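Pyocin S5 (Pseudomonas aeruginosa PAO1, PDB 6THK) is a bacteriocin that kills related bacteria, probably by forming a channel in the cytoplasmic membrane that depolarises it and dissipates cellular energy. Local coordinates at residues A386-F391 with S429-D434; G471-M476 with N493-I498; T65-E70 with Q174-E179. The protein carries 1 engineered substitution. All blocks are in the same frame, centred on the assembly; numbering follows the deposited sequence.

Contact 1: residues A386-F391 with S429-D434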
# COMPACT_ATOMS: atom_id res chain seq x y z
N ALA A 386 57.39 -18.02 42.17
CA ALA A 386 57.32 -17.89 40.70
C ALA A 386 55.86 -17.88 40.21
O ALA A 386 55.52 -17.09 39.31
CB ALA A 386 58.07 -19.03 40.03
N ILE A 387 55.02 -18.77 40.78
CA ILE A 387 53.62 -18.86 40.41
C ILE A 387 52.86 -17.63 40.94
O ILE A 387 52.11 -17.01 40.19
CB ILE A 387 52.97 -20.22 40.79
CG1 ILE A 387 53.69 -21.39 40.09
CG2 ILE A 387 51.46 -20.24 40.43
CD1 ILE A 387 53.69 -22.72 40.89
N ALA A 388 53.11 -17.23 42.20
CA ALA A 388 52.49 -16.04 42.79
C ALA A 388 52.79 -14.77 41.98
O ALA A 388 51.86 -14.06 41.61
CB ALA A 388 52.94 -15.88 44.22
N LYS A 389 54.07 -14.56 41.61
CA LYS A 389 54.54 -13.42 40.79
C LYS A 389 53.86 -13.35 39.44
O LYS A 389 53.51 -12.24 39.01
CB LYS A 389 56.06 -13.44 40.64
N ALA A 390 53.63 -14.49 38.82
CA ALA A 390 52.97 -14.57 37.52
C ALA A 390 51.55 -14.03 37.59
O ALA A 390 51.11 -13.31 36.72
CB ALA A 390 52.96 -15.99 37.03
N PHE A 391 50.86 -14.39 38.65
CA PHE A 391 49.51 -13.97 38.88
C PHE A 391 49.41 -12.47 39.11
O PHE A 391 48.44 -11.86 38.73
CB PHE A 391 48.94 -14.70 40.07
CG PHE A 391 48.39 -16.04 39.74
CD1 PHE A 391 47.49 -16.21 38.73
CD2 PHE A 391 48.74 -17.14 40.49
CE1 PHE A 391 46.96 -17.44 38.46
CE2 PHE A 391 48.21 -18.38 40.24
CZ PHE A 391 47.33 -18.53 39.21
N SER A 429 46.74 -18.48 48.22
CA SER A 429 46.61 -19.92 48.32
C SER A 429 47.82 -20.69 47.80
O SER A 429 47.94 -21.86 48.07
CB SER A 429 45.35 -20.38 47.60
OG SER A 429 44.24 -20.32 48.46
N THR A 430 48.61 -20.09 46.92
CA THR A 430 49.81 -20.72 46.40
C THR A 430 50.96 -20.52 47.40
O THR A 430 51.69 -21.44 47.73
CB THR A 430 50.21 -20.11 45.05
OG1 THR A 430 49.22 -20.45 44.08
CG2 THR A 430 51.54 -20.65 44.60
N GLU A 431 51.09 -19.29 47.87
CA GLU A 431 52.10 -18.86 48.84
C GLU A 431 51.91 -19.53 50.18
O GLU A 431 52.89 -19.98 50.78
CB GLU A 431 52.12 -17.33 48.95
CG GLU A 431 52.55 -16.68 47.64
CD GLU A 431 53.14 -15.28 47.76
OE1 GLU A 431 52.36 -14.34 48.05
OE2 GLU A 431 54.35 -15.13 47.50
N THR A 432 50.67 -19.62 50.65
CA THR A 432 50.38 -20.33 51.90
C THR A 432 50.04 -21.76 51.48
O THR A 432 49.96 -22.07 50.28
CB THR A 432 49.26 -19.60 52.70
OG1 THR A 432 47.99 -19.77 52.06
CG2 THR A 432 49.55 -18.12 52.89
N GLY A 433 49.88 -22.66 52.43
CA GLY A 433 49.49 -24.00 52.01
C GLY A 433 47.99 -24.15 51.92
O GLY A 433 47.51 -25.23 51.57
N ASP A 434 47.23 -23.09 52.25
CA ASP A 434 45.79 -23.13 52.40
C ASP A 434 44.97 -22.79 51.14
O ASP A 434 44.93 -21.64 50.68
CB ASP A 434 45.34 -22.26 53.59
CG ASP A 434 43.99 -22.64 54.20
OD1 ASP A 434 43.36 -23.61 53.71
OD2 ASP A 434 43.56 -21.96 55.15

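Contact 2: residues G471-M476 with N493-I498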
# COMPACT_ATOMS: atom_id res chain seq x y z
N GLY A 471 52.59 -23.73 37.02
CA GLY A 471 51.43 -22.93 37.40
C GLY A 471 50.18 -23.37 36.65
O GLY A 471 49.12 -23.55 37.26
N PHE A 472 50.29 -23.62 35.32
CA PHE A 472 49.12 -24.03 34.52
C PHE A 472 48.57 -25.40 34.95
O PHE A 472 47.36 -25.56 35.01
CB PHE A 472 49.37 -23.97 33.01
CG PHE A 472 48.18 -24.37 32.16
CD1 PHE A 472 46.97 -23.70 32.27
CD2 PHE A 472 48.30 -25.37 31.20
CE1 PHE A 472 45.88 -24.05 31.46
CE2 PHE A 472 47.21 -25.72 30.40
CZ PHE A 472 46.01 -25.05 30.52
N ALA A 473 49.44 -26.33 35.33
CA ALA A 473 49.08 -27.64 35.83
C ALA A 473 48.42 -27.53 37.21
O ALA A 473 47.44 -28.23 37.47
CB ALA A 473 50.32 -28.53 35.91
N LEU A 474 48.95 -26.66 38.11
CA LEU A 474 48.37 -26.47 39.45
C LEU A 474 46.97 -25.82 39.33
O LEU A 474 46.07 -26.20 40.08
CB LEU A 474 49.31 -25.62 40.32
CG LEU A 474 48.91 -25.37 41.77
CD1 LEU A 474 48.63 -26.67 42.51
CD2 LEU A 474 50.00 -24.61 42.49
N VAL A 475 46.81 -24.95 38.34
CA VAL A 475 45.55 -24.30 38.07
C VAL A 475 44.53 -25.35 37.64
O VAL A 475 43.42 -25.38 38.13
CB VAL A 475 45.68 -23.25 36.96
CG1 VAL A 475 44.35 -23.01 36.28
CG2 VAL A 475 46.23 -21.95 37.52
N MET A 476 44.93 -26.21 36.71
CA MET A 476 44.07 -27.31 36.26
C MET A 476 43.74 -28.26 37.37
O MET A 476 42.62 -28.73 37.43
CB MET A 476 44.68 -28.06 35.09
CG MET A 476 44.79 -27.22 33.86
SD MET A 476 45.04 -28.24 32.40
CE MET A 476 46.76 -28.77 32.60
N ASN A 493 48.69 -35.80 39.01
CA ASN A 493 49.76 -36.63 38.46
C ASN A 493 50.67 -35.77 37.59
O ASN A 493 51.87 -35.81 37.79
CB ASN A 493 49.21 -37.79 37.64
CG ASN A 493 48.47 -38.84 38.43
OD1 ASN A 493 47.71 -39.64 37.85
ND2 ASN A 493 48.65 -38.89 39.76
N LEU A 494 50.08 -34.95 36.69
CA LEU A 494 50.85 -34.04 35.83
C LEU A 494 51.72 -33.06 36.64
O LEU A 494 52.87 -32.86 36.26
CB LEU A 494 49.94 -33.28 34.87
CG LEU A 494 50.59 -32.32 33.86
CD1 LEU A 494 51.55 -33.05 32.90
CD2 LEU A 494 49.52 -31.56 33.08
N VAL A 495 51.20 -32.47 37.74
CA VAL A 495 51.95 -31.54 38.60
C VAL A 495 53.21 -32.27 39.13
O VAL A 495 54.31 -31.81 38.89
CB VAL A 495 51.10 -30.97 39.77
CG1 VAL A 495 51.95 -30.16 40.73
CG2 VAL A 495 49.94 -30.13 39.25
N ILE A 496 53.01 -33.43 39.74
CA ILE A 496 54.10 -34.20 40.31
C ILE A 496 55.09 -34.60 39.24
O ILE A 496 56.29 -34.60 39.47
CB ILE A 496 53.57 -35.45 41.01
CG1 ILE A 496 52.96 -35.08 42.36
CG2 ILE A 496 54.68 -36.47 41.17
CD1 ILE A 496 51.88 -36.04 42.82
N SER A 497 54.56 -35.01 38.10
CA SER A 497 55.35 -35.43 36.96
C SER A 497 56.16 -34.25 36.45
O SER A 497 57.28 -34.41 36.00
CB SER A 497 54.44 -36.00 35.86
OG SER A 497 54.90 -35.69 34.56
N ILE A 498 55.58 -33.06 36.54
CA ILE A 498 56.25 -31.85 36.09
C ILE A 498 57.35 -31.49 37.04
O ILE A 498 58.29 -30.79 36.68
CB ILE A 498 55.30 -30.65 36.01
CG1 ILE A 498 54.57 -30.63 34.67
CG2 ILE A 498 56.06 -29.35 36.18
CD1 ILE A 498 53.44 -29.64 34.64

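Contact 3: residues T65-E70 with Q174-E179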
# COMPACT_ATOMS: atom_id res chain seq x y z
N THR A 65 -55.12 33.25 -35.86
CA THR A 65 -54.75 34.02 -34.67
C THR A 65 -55.27 33.35 -33.40
O THR A 65 -54.57 33.38 -32.38
CB THR A 65 -55.23 35.48 -34.76
OG1 THR A 65 -56.63 35.51 -35.04
CG2 THR A 65 -54.48 36.30 -35.79
N LYS A 66 -56.50 32.75 -33.45
CA LYS A 66 -57.10 32.07 -32.30
C LYS A 66 -56.20 30.91 -31.86
O LYS A 66 -55.95 30.76 -30.67
CB LYS A 66 -58.52 31.57 -32.62
N GLU A 67 -55.68 30.13 -32.83
CA GLU A 67 -54.80 29.00 -32.60
C GLU A 67 -53.47 29.45 -32.01
O GLU A 67 -53.04 28.87 -31.02
CB GLU A 67 -54.57 28.23 -33.90
CG GLU A 67 -55.81 27.51 -34.41
CD GLU A 67 -55.67 26.91 -35.80
OE1 GLU A 67 -54.58 26.37 -36.10
OE2 GLU A 67 -56.65 26.98 -36.57
N LYS A 68 -52.85 30.52 -32.58
CA LYS A 68 -51.57 31.06 -32.10
C LYS A 68 -51.66 31.58 -30.67
O LYS A 68 -50.65 31.59 -29.96
CB LYS A 68 -50.99 32.12 -33.06
CG LYS A 68 -49.49 32.36 -32.86
CD LYS A 68 -48.90 33.42 -33.76
CE LYS A 68 -47.45 33.64 -33.39
NZ LYS A 68 -46.61 34.03 -34.56
N LYS A 69 -52.84 32.02 -30.25
CA LYS A 69 -53.06 32.53 -28.91
C LYS A 69 -53.15 31.36 -27.91
O LYS A 69 -52.70 31.51 -26.77
CB LYS A 69 -54.31 33.42 -28.85
N GLU A 70 -53.68 30.20 -28.36
CA GLU A 70 -53.91 29.02 -27.50
C GLU A 70 -52.93 27.83 -27.63
O GLU A 70 -53.09 26.84 -26.90
CB GLU A 70 -55.33 28.45 -27.75
CG GLU A 70 -56.48 29.45 -27.71
CD GLU A 70 -57.84 28.88 -28.06
OE1 GLU A 70 -57.90 27.82 -28.72
OE2 GLU A 70 -58.86 29.50 -27.66
N GLN A 174 -48.36 26.77 -40.04
CA GLN A 174 -46.90 26.76 -39.87
C GLN A 174 -46.41 27.92 -39.03
O GLN A 174 -45.39 27.78 -38.36
CB GLN A 174 -46.15 26.65 -41.21
CG GLN A 174 -46.19 27.89 -42.13
CD GLN A 174 -45.23 28.99 -41.73
OE1 GLN A 174 -44.08 28.75 -41.36
NE2 GLN A 174 -45.71 30.22 -41.77
N ASP A 175 -47.10 29.06 -39.06
CA ASP A 175 -46.73 30.23 -38.27
C ASP A 175 -46.96 29.97 -36.78
O ASP A 175 -46.08 30.27 -35.97
CB ASP A 175 -47.51 31.46 -38.73
CG ASP A 175 -47.53 32.59 -37.72
OD1 ASP A 175 -46.48 33.25 -37.57
OD2 ASP A 175 -48.58 32.79 -37.08
N SER A 176 -48.13 29.45 -36.40
CA SER A 176 -48.43 29.17 -35.01
C SER A 176 -47.53 28.02 -34.52
O SER A 176 -46.92 28.15 -33.47
CB SER A 176 -49.92 28.87 -34.81
OG SER A 176 -50.35 27.75 -35.57
N LEU A 177 -47.37 26.96 -35.33
CA LEU A 177 -46.50 25.84 -34.99
C LEU A 177 -45.04 26.26 -34.80
O LEU A 177 -44.38 25.71 -33.92
CB LEU A 177 -46.60 24.70 -35.99
CG LEU A 177 -47.48 23.54 -35.58
CD1 LEU A 177 -47.86 22.71 -36.78
CD2 LEU A 177 -46.77 22.64 -34.58
N SER A 178 -44.56 27.25 -35.59
CA SER A 178 -43.18 27.75 -35.47
C SER A 178 -42.94 28.36 -34.11
O SER A 178 -41.88 28.12 -33.53
CB SER A 178 -42.86 28.76 -36.56
OG SER A 178 -42.39 28.10 -37.73
N GLU A 179 -43.93 29.10 -33.58
CA GLU A 179 -43.85 29.71 -32.26
C GLU A 179 -43.93 28.64 -31.15
O GLU A 179 -43.16 28.69 -30.20
CB GLU A 179 -44.97 30.76 -32.09
CG GLU A 179 -44.60 31.91 -31.16
CD GLU A 179 -43.55 32.88 -31.67
OE1 GLU A 179 -43.47 33.10 -32.90
OE2 GLU A 179 -42.81 33.44 -30.83
O HOH W 1 -51.39 25.12 -35.73

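Contact 1: residues A386-F391 with S429-D434
Ala-388 and Thr-430 bring the two helices together, with their CA atoms 6.5 Å apart. Apolar packing does most of the work. The methyl of Ala-388 meets the side chain of Glu-431: CB lies 3.5 Å from Glu-431 CG and 3.6 Å from its CD, so the CG and the carboxylate of an exposed acid lie against a buried methyl. Beside it, Thr-430 CG2 stands anti to its own backbone N and reaches Ile-387, coming within 4.1 Å of Ile-387 CB; the two side chains cross at about a right angle. Phe-391 adds a looser touch, with Thr-430 OG1 near the plane of its ring, 4.5 Å from CE2.

The polar atoms look to other partners. Thr-430 OG1 is bonded to the carbonyl of Phe-426, Thr-430 O accepts from Arg-384 NE, and Glu-431 OE1 has a long, weak ion pair with Lys-427. Where the chain leaves the helix, Ser-429 OG donates to Asp-434 O at 2.7 Å, approaching one lone pair within the plane of that carbonyl, which ties the turn back on itself.

In the pore-forming domain this contact joins helix 381-392 to the C-terminal end of helix 419-431. Helix 468-481 packs beside them, Leu-470 touching Ile-387.

Contact 2: residues G471-M476 with N493-I498
Ala-473 is the centre of this contact, its single methyl touched by three side chains of the facing helix. Ile-498 CD1 comes nearest to Ala-473 CB, at 3.5 Å, and Val-495 CG2 and Leu-494 CD2 close round the same methyl. Val-495 CG2, anti to its own carbonyl carbon, also lies against the backbone, 3.6 Å from Ala-473 O. So small a residue lets the helices come close here: the CA atoms of Ala-473 and Val-495 are 5.6 Å apart, and the segment axes approach to 8.9 Å.

The same Val-495 methyl continues to Leu-474, sitting 3.8 Å from its backbone N. Two residues on, Met-476 makes the next touch. Its chain bends at the last torsion (chi3 -73°), which places CE 4.0 Å from Leu-494 CD2, while its CG lies over one face of the Phe-472 ring, toward the rim. All six touching residues are buried, and what passes between the segments is apolar packing.

The segments run nearly antiparallel, at 158°, on the successive helices 468-481 and 485-498, which form a helical hairpin; residues 471-476 fall within a predicted transmembrane stretch, 453-478. Helix 340-353 packs against this pair, with Met-345 touching both Met-476 and Leu-494, and helix 451-464 touches Phe-472 and Val-475 through Ala-462 and Ala-458.

Contact 3: residues T65-E70 with Q174-E179
Lys-68 reaches across to two acids on the neighbouring helix, Asp-175 and Glu-179, which lie one turn apart. Its ammonium is held chiefly by Asp-175: NZ donates to OD1 at 3.1 Å, meeting that oxygen on its syn side but 30° out of the carboxylate plane. A second, weak bond runs from Lys-68 NZ to Asp-175 OD2 at 3.4 Å, so both carboxylate oxygens face the ammonium, OD1 the more closely. Glu-179 OE1 makes a long salt bridge with Lys-68 NZ at 3.7 Å and completes a small ionic network. The lysine chain is extended through chi3 and bends at chi4 (149°), which puts NZ beside the acids.

The root of that chain packs against Ser-176, CB to CB at 3.8 Å, where the CA atoms of the two residues are 4.7 Å apart. The serine hydroxyl turns back to its own helix, bonded to the carbonyls of Lys-173 and Tyr-172. It also shares a water with Glu-67: the water lies 2.8 Å from Ser-176 OG and gives a weak bond to Glu-67 OE1. Within the same helix, Gln-174 O accepts from both the N and the OG of Ser-178, one turn later, the two donors coming from opposite faces of the carbonyl plane.

The zinc ion bound by Asp-127 and Glu-129 lies about 7 Å from the Asp-175 side chain. Helices 42-87 and 157-212 run side by side, 10° from parallel here, bridged on a partly exposed face by the Lys-Asp-Glu salt-bridge network, an arrangement consistent with the coiled coil predicted to begin at Gln-174.

Overall arrangement
Contact 3 comes first along the chain and closes before contact 1 opens; contact 2 follows contact 1. Contacts 1 and 2 are close neighbours, their centres 14 Å apart, and they touch directly: Ile-387 packs on Gly-471, and Phe-391 on Val-475. Helix 468-481 thus faces helix 381-392 on one flank and helix 485-498 on another, making the two contacts parts of one compact helical core in the pore-forming domain. The centre of contact 3 is about 137 Å from the centres of contacts 1 and 2, on the opposite side of the chain's centre, in the helices nearer the N-terminus. The all-helical protein is therefore very elongated, with separate packed regions toward its two ends.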